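PDB 4K0J: heavy metal cation tricomponent efflux pump ZneA(CzcA-like) from Cupriavidus metallidurans, which probably exports zinc(II) across the inner membrane in exchange for protons, as the RND-family pump of a tripartite heavy-metal efflux system. Local coordinates for residues V535-P548 with L896-N910. Numbering follows the deposited sequence.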
loop_
_atom_site.group_PDB
_atom_site.type_symbol
_atom_site.label_atom_id
_atom_site.label_comp_id
_atom_site.label_asym_id
_atom_site.label_seq_id
_atom_site.Cartn_x
_atom_site.Cartn_y
_atom_site.Cartn_z
ATOM N N VAL C 535 -15.093 2.116 51.766
ATOM C CA VAL C 535 -15.155 2.567 50.382
ATOM C C VAL C 535 -15.181 1.363 49.446
ATOM O O VAL C 535 -15.617 1.464 48.300
ATOM C CB VAL C 535 -13.975 3.496 50.020
ATOM C CG1 VAL C 535 -13.884 4.635 51.014
ATOM C CG2 VAL C 535 -12.667 2.723 49.974
ATOM N N MET C 536 -14.722 0.219 49.948
ATOM C CA MET C 536 -14.778 -1.023 49.186
ATOM C C MET C 536 -16.230 -1.471 49.035
ATOM O O MET C 536 -16.572 -2.197 48.101
ATOM C CB MET C 536 -13.945 -2.107 49.872
ATOM C CG MET C 536 -13.635 -3.316 49.009
ATOM S SD MET C 536 -12.531 -4.474 49.843
ATOM C CE MET C 536 -11.094 -3.440 50.119
ATOM N N ILE C 537 -17.081 -1.035 49.960
ATOM C CA ILE C 537 -18.514 -1.308 49.882
ATOM C C ILE C 537 -19.287 -0.001 49.698
ATOM O O ILE C 537 -20.240 0.299 50.421
ATOM C CB ILE C 537 -19.018 -2.091 51.113
ATOM C CG1 ILE C 537 -18.032 -3.202 51.468
ATOM C CG2 ILE C 537 -20.387 -2.708 50.843
ATOM C CD1 ILE C 537 -17.906 -4.267 50.392
ATOM N N LEU C 538 -18.841 0.784 48.726
ATOM C CA LEU C 538 -19.538 1.989 48.306
ATOM C C LEU C 538 -19.408 2.058 46.792
ATOM O O LEU C 538 -20.310 2.526 46.093
ATOM C CB LEU C 538 -18.924 3.227 48.960
ATOM C CG LEU C 538 -19.700 4.538 48.808
ATOM C CD1 LEU C 538 -21.098 4.411 49.395
ATOM C CD2 LEU C 538 -18.946 5.679 49.468
ATOM N N GLY C 539 -18.273 1.570 46.298
ATOM C CA GLY C 539 -18.063 1.392 44.876
ATOM C C GLY C 539 -18.531 0.015 44.448
ATOM O O GLY C 539 -18.421 -0.364 43.283
ATOM N N ALA C 540 -19.050 -0.741 45.409
ATOM C CA ALA C 540 -19.622 -2.052 45.133
ATOM C C ALA C 540 -21.106 -1.901 44.836
ATOM O O ALA C 540 -21.744 -2.815 44.315
ATOM C CB ALA C 540 -19.410 -2.980 46.313
ATOM N N THR C 541 -21.645 -0.735 45.173
ATOM C CA THR C 541 -23.056 -0.446 44.963
ATOM C C THR C 541 -23.252 0.539 43.816
ATOM O O THR C 541 -24.375 0.747 43.355
ATOM C CB THR C 541 -23.698 0.134 46.234
ATOM O OG1 THR C 541 -23.021 1.341 46.604
ATOM C CG2 THR C 541 -23.609 -0.866 47.377
ATOM N N ILE C 542 -22.157 1.139 43.359
ATOM C CA ILE C 542 -22.210 2.106 42.265
ATOM C C ILE C 542 -22.664 1.446 40.961
ATOM O O ILE C 542 -22.342 0.287 40.691
ATOM C CB ILE C 542 -20.845 2.821 42.061
ATOM C CG1 ILE C 542 -20.980 3.996 41.089
ATOM C CG2 ILE C 542 -19.785 1.851 41.564
ATOM C CD1 ILE C 542 -21.959 5.053 41.539
ATOM N N GLY C 543 -23.437 2.183 40.169
ATOM C CA GLY C 543 -23.858 1.709 38.865
ATOM C C GLY C 543 -22.711 1.772 37.877
ATOM O O GLY C 543 -21.787 2.567 38.043
ATOM N N ARG C 544 -22.764 0.935 36.847
ATOM C CA ARG C 544 -21.701 0.890 35.850
ATOM C C ARG C 544 -22.245 1.060 34.434
ATOM O O ARG C 544 -23.202 0.394 34.045
ATOM C CB ARG C 544 -20.919 -0.420 35.964
ATOM C CG ARG C 544 -20.132 -0.570 37.260
ATOM C CD ARG C 544 -19.596 -1.983 37.424
ATOM N NE ARG C 544 -18.963 -2.473 36.202
ATOM C CZ ARG C 544 -18.559 -3.728 36.019
ATOM N NH1 ARG C 544 -18.720 -4.628 36.981
ATOM N NH2 ARG C 544 -17.995 -4.083 34.873
ATOM N N ASP C 545 -21.630 1.961 33.672
ATOM C CA ASP C 545 -22.001 2.181 32.276
ATOM C C ASP C 545 -20.830 1.852 31.357
ATOM O O ASP C 545 -20.063 0.925 31.618
ATOM C CB ASP C 545 -22.434 3.635 32.053
ATOM C CG ASP C 545 -23.773 3.954 32.692
ATOM O OD1 ASP C 545 -24.363 5.000 32.347
ATOM O OD2 ASP C 545 -24.239 3.157 33.534
ATOM N N PHE C 546 -20.708 2.615 30.274
ATOM C CA PHE C 546 -19.538 2.540 29.407
ATOM C C PHE C 546 -19.097 3.940 29.001
ATOM O O PHE C 546 -17.909 4.205 28.833
ATOM C CB PHE C 546 -19.812 1.695 28.167
ATOM C CG PHE C 546 -18.698 1.729 27.164
ATOM C CD1 PHE C 546 -18.795 2.512 26.028
ATOM C CD2 PHE C 546 -17.544 0.996 27.367
ATOM C CE1 PHE C 546 -17.770 2.555 25.108
ATOM C CE2 PHE C 546 -16.516 1.031 26.446
ATOM C CZ PHE C 546 -16.630 1.813 25.314
ATOM N N LEU C 547 -20.073 4.824 28.833
ATOM C CA LEU C 547 -19.817 6.245 28.635
ATOM C C LEU C 547 -21.110 7.023 28.849
ATOM O O LEU C 547 -22.196 6.490 28.629
ATOM C CB LEU C 547 -19.217 6.524 27.247
ATOM C CG LEU C 547 -19.796 5.868 25.985
ATOM C CD1 LEU C 547 -21.167 6.425 25.581
ATOM C CD2 LEU C 547 -18.810 5.999 24.833
ATOM N N PRO C 548 -20.999 8.283 29.299
ATOM C CA PRO C 548 -22.177 9.144 29.449
ATOM C C PRO C 548 -22.856 9.429 28.111
ATOM O O PRO C 548 -22.310 9.093 27.058
ATOM C CB PRO C 548 -21.603 10.434 30.053
ATOM C CG PRO C 548 -20.135 10.373 29.804
ATOM C CD PRO C 548 -19.778 8.925 29.813
ATOM N N LEU C 896 -12.212 7.303 48.029
ATOM C CA LEU C 896 -13.374 7.686 48.831
ATOM C C LEU C 896 -14.154 8.820 48.178
ATOM O O LEU C 896 -15.324 8.657 47.829
ATOM C CB LEU C 896 -12.948 8.094 50.246
ATOM C CG LEU C 896 -13.976 8.818 51.129
ATOM C CD1 LEU C 896 -15.153 7.921 51.492
ATOM C CD2 LEU C 896 -13.317 9.376 52.387
ATOM N N GLY C 897 -13.498 9.963 48.004
ATOM C CA GLY C 897 -14.137 11.118 47.404
ATOM C C GLY C 897 -14.566 10.876 45.970
ATOM O O GLY C 897 -15.609 11.361 45.533
ATOM N N GLY C 898 -13.761 10.108 45.243
ATOM C CA GLY C 898 -14.033 9.813 43.850
ATOM C C GLY C 898 -15.298 9.003 43.669
ATOM O O GLY C 898 -15.861 8.951 42.576
ATOM N N LEU C 899 -15.749 8.369 44.747
ATOM C CA LEU C 899 -16.953 7.549 44.696
ATOM C C LEU C 899 -18.138 8.197 45.410
ATOM O O LEU C 899 -19.289 7.955 45.042
ATOM C CB LEU C 899 -16.679 6.148 45.250
ATOM C CG LEU C 899 -15.699 5.299 44.432
ATOM C CD1 LEU C 899 -15.461 3.953 45.090
ATOM C CD2 LEU C 899 -16.204 5.112 43.012
ATOM N N VAL C 900 -17.868 9.021 46.421
ATOM C CA VAL C 900 -18.948 9.731 47.103
ATOM C C VAL C 900 -19.464 10.877 46.243
ATOM O O VAL C 900 -20.602 11.317 46.397
ATOM C CB VAL C 900 -18.529 10.281 48.484
ATOM C CG1 VAL C 900 -18.021 9.163 49.374
ATOM C CG2 VAL C 900 -17.491 11.380 48.338
ATOM N N ALA C 901 -18.618 11.353 45.336
ATOM C CA ALA C 901 -18.991 12.444 44.448
ATOM C C ALA C 901 -19.832 11.926 43.286
ATOM O O ALA C 901 -20.663 12.651 42.741
ATOM C CB ALA C 901 -17.755 13.165 43.941
ATOM N N LEU C 902 -19.611 10.669 42.912
ATOM C CA LEU C 902 -20.412 10.041 41.868
ATOM C C LEU C 902 -21.853 9.877 42.342
ATOM O O LEU C 902 -22.792 10.176 41.606
ATOM C CB LEU C 902 -19.817 8.692 41.453
ATOM C CG LEU C 902 -18.480 8.736 40.706
ATOM C CD1 LEU C 902 -17.980 7.335 40.391
ATOM C CD2 LEU C 902 -18.594 9.562 39.431
ATOM N N HIS C 903 -22.022 9.414 43.578
ATOM C CA HIS C 903 -23.348 9.290 44.174
ATOM C C HIS C 903 -23.975 10.663 44.419
ATOM O O HIS C 903 -25.197 10.793 44.458
ATOM C CB HIS C 903 -23.284 8.518 45.496
ATOM C CG HIS C 903 -22.866 7.087 45.349
ATOM N ND1 HIS C 903 -21.605 6.718 44.934
ATOM C CD2 HIS C 903 -23.539 5.934 45.574
ATOM C CE1 HIS C 903 -21.520 5.400 44.907
ATOM N NE2 HIS C 903 -22.682 4.900 45.290
ATOM N N LEU C 904 -23.134 11.680 44.585
ATOM C CA LEU C 904 -23.600 13.031 44.899
ATOM C C LEU C 904 -24.492 13.626 43.811
ATOM O O LEU C 904 -25.654 13.949 44.060
ATOM C CB LEU C 904 -22.412 13.962 45.166
ATOM C CG LEU C 904 -22.741 15.431 45.458
ATOM C CD1 LEU C 904 -23.525 15.565 46.754
ATOM C CD2 LEU C 904 -21.473 16.272 45.504
ATOM N N ARG C 905 -23.944 13.775 42.609
ATOM C CA ARG C 905 -24.679 14.389 41.506
ATOM C C ARG C 905 -25.603 13.403 40.798
ATOM O O ARG C 905 -26.519 13.807 40.080
ATOM C CB ARG C 905 -23.717 15.034 40.503
ATOM C CG ARG C 905 -22.999 16.260 41.039
ATOM C CD ARG C 905 -22.463 17.131 39.915
ATOM N NE ARG C 905 -21.310 16.539 39.245
ATOM C CZ ARG C 905 -20.627 17.135 38.271
ATOM N NH1 ARG C 905 -20.985 18.341 37.851
ATOM N NH2 ARG C 905 -19.587 16.530 37.715
ATOM N N GLY C 906 -25.365 12.112 41.007
ATOM C CA GLY C 906 -26.153 11.076 40.362
ATOM C C GLY C 906 -25.511 10.602 39.073
ATOM O O GLY C 906 -25.950 10.955 37.977
ATOM N N MET C 907 -24.458 9.800 39.206
ATOM C CA MET C 907 -23.707 9.315 38.054
ATOM C C MET C 907 -23.410 7.825 38.165
ATOM O O MET C 907 -23.872 7.153 39.088
ATOM C CB MET C 907 -22.393 10.089 37.909
ATOM C CG MET C 907 -22.564 11.574 37.632
ATOM S SD MET C 907 -20.996 12.469 37.638
ATOM C CE MET C 907 -20.080 11.549 36.406
ATOM N N THR C 908 -22.628 7.318 37.218
ATOM C CA THR C 908 -22.235 5.914 37.205
ATOM C C THR C 908 -20.717 5.776 37.182
ATOM O O THR C 908 -20.000 6.695 37.574
ATOM C CB THR C 908 -22.822 5.187 35.988
ATOM O OG1 THR C 908 -22.345 5.807 34.786
ATOM C CG2 THR C 908 -24.338 5.251 36.016
ATOM N N LEU C 909 -20.231 4.628 36.719
ATOM C CA LEU C 909 -18.794 4.377 36.649
ATOM C C LEU C 909 -18.358 4.031 35.230
ATOM O O LEU C 909 -18.185 2.859 34.889
ATOM C CB LEU C 909 -18.400 3.248 37.599
ATOM C CG LEU C 909 -16.902 3.140 37.864
ATOM C CD1 LEU C 909 -16.420 4.415 38.528
ATOM C CD2 LEU C 909 -16.588 1.934 38.727
ATOM N N ASN C 910 -18.176 5.059 34.409
ATOM C CA ASN C 910 -17.818 4.879 33.006
ATOM C C ASN C 910 -16.312 4.908 32.789
ATOM O O ASN C 910 -15.557 5.233 33.704
ATOM C CB ASN C 910 -18.486 5.961 32.165
ATOM C CG ASN C 910 -18.619 7.271 32.914
ATOM O OD1 ASN C 910 -17.701 8.090 32.923
ATOM N ND2 ASN C 910 -19.763 7.471 33.559
#
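The carbonyl O of Leu538 takes a hydrogen bond from Thr541 OG1, 3.0 Å away and well above the carbonyl plane, while the His903 ring comes up to it obliquely, CE1 at 3.3 Å. His903 ND1 donates to Leu899 O one helical turn back (2.6 Å), tilted slightly from the ring plane, which restricts ring rotation. Over one ring face lies Ile542 CD1, 3.8 Å from the His903 centroid in a CH-pi contact; Ile542 holds CG1 anti to the backbone N (chi1 -170°), so that CD1 also touches Leu902 CB. The turn following helix 521-536 thus packs on the end of helix 891-905; both regions are predicted to span the membrane, within the RND permease fold. At the helix end, Val535 CG1 meets Leu896 CD1 at about a right angle, 3.6 Å away; just past it, Leu538 CD2 touches Val900 CG1 and Gly539 CA meets Leu899 CD1. Beyond Gly906, the first residue after helix 891-905, with positive phi, the two segments run side by side in the same direction, Gly543 beside Thr908. Thr908 lies across the Asp545 carboxylate, with Asp818 touching both side chains. Arg544 pairs through its backbone with Ser820. Asn910, N-cap of helix 911-939, sets its amide carbon CG 3.7 Å from Pro548 CD.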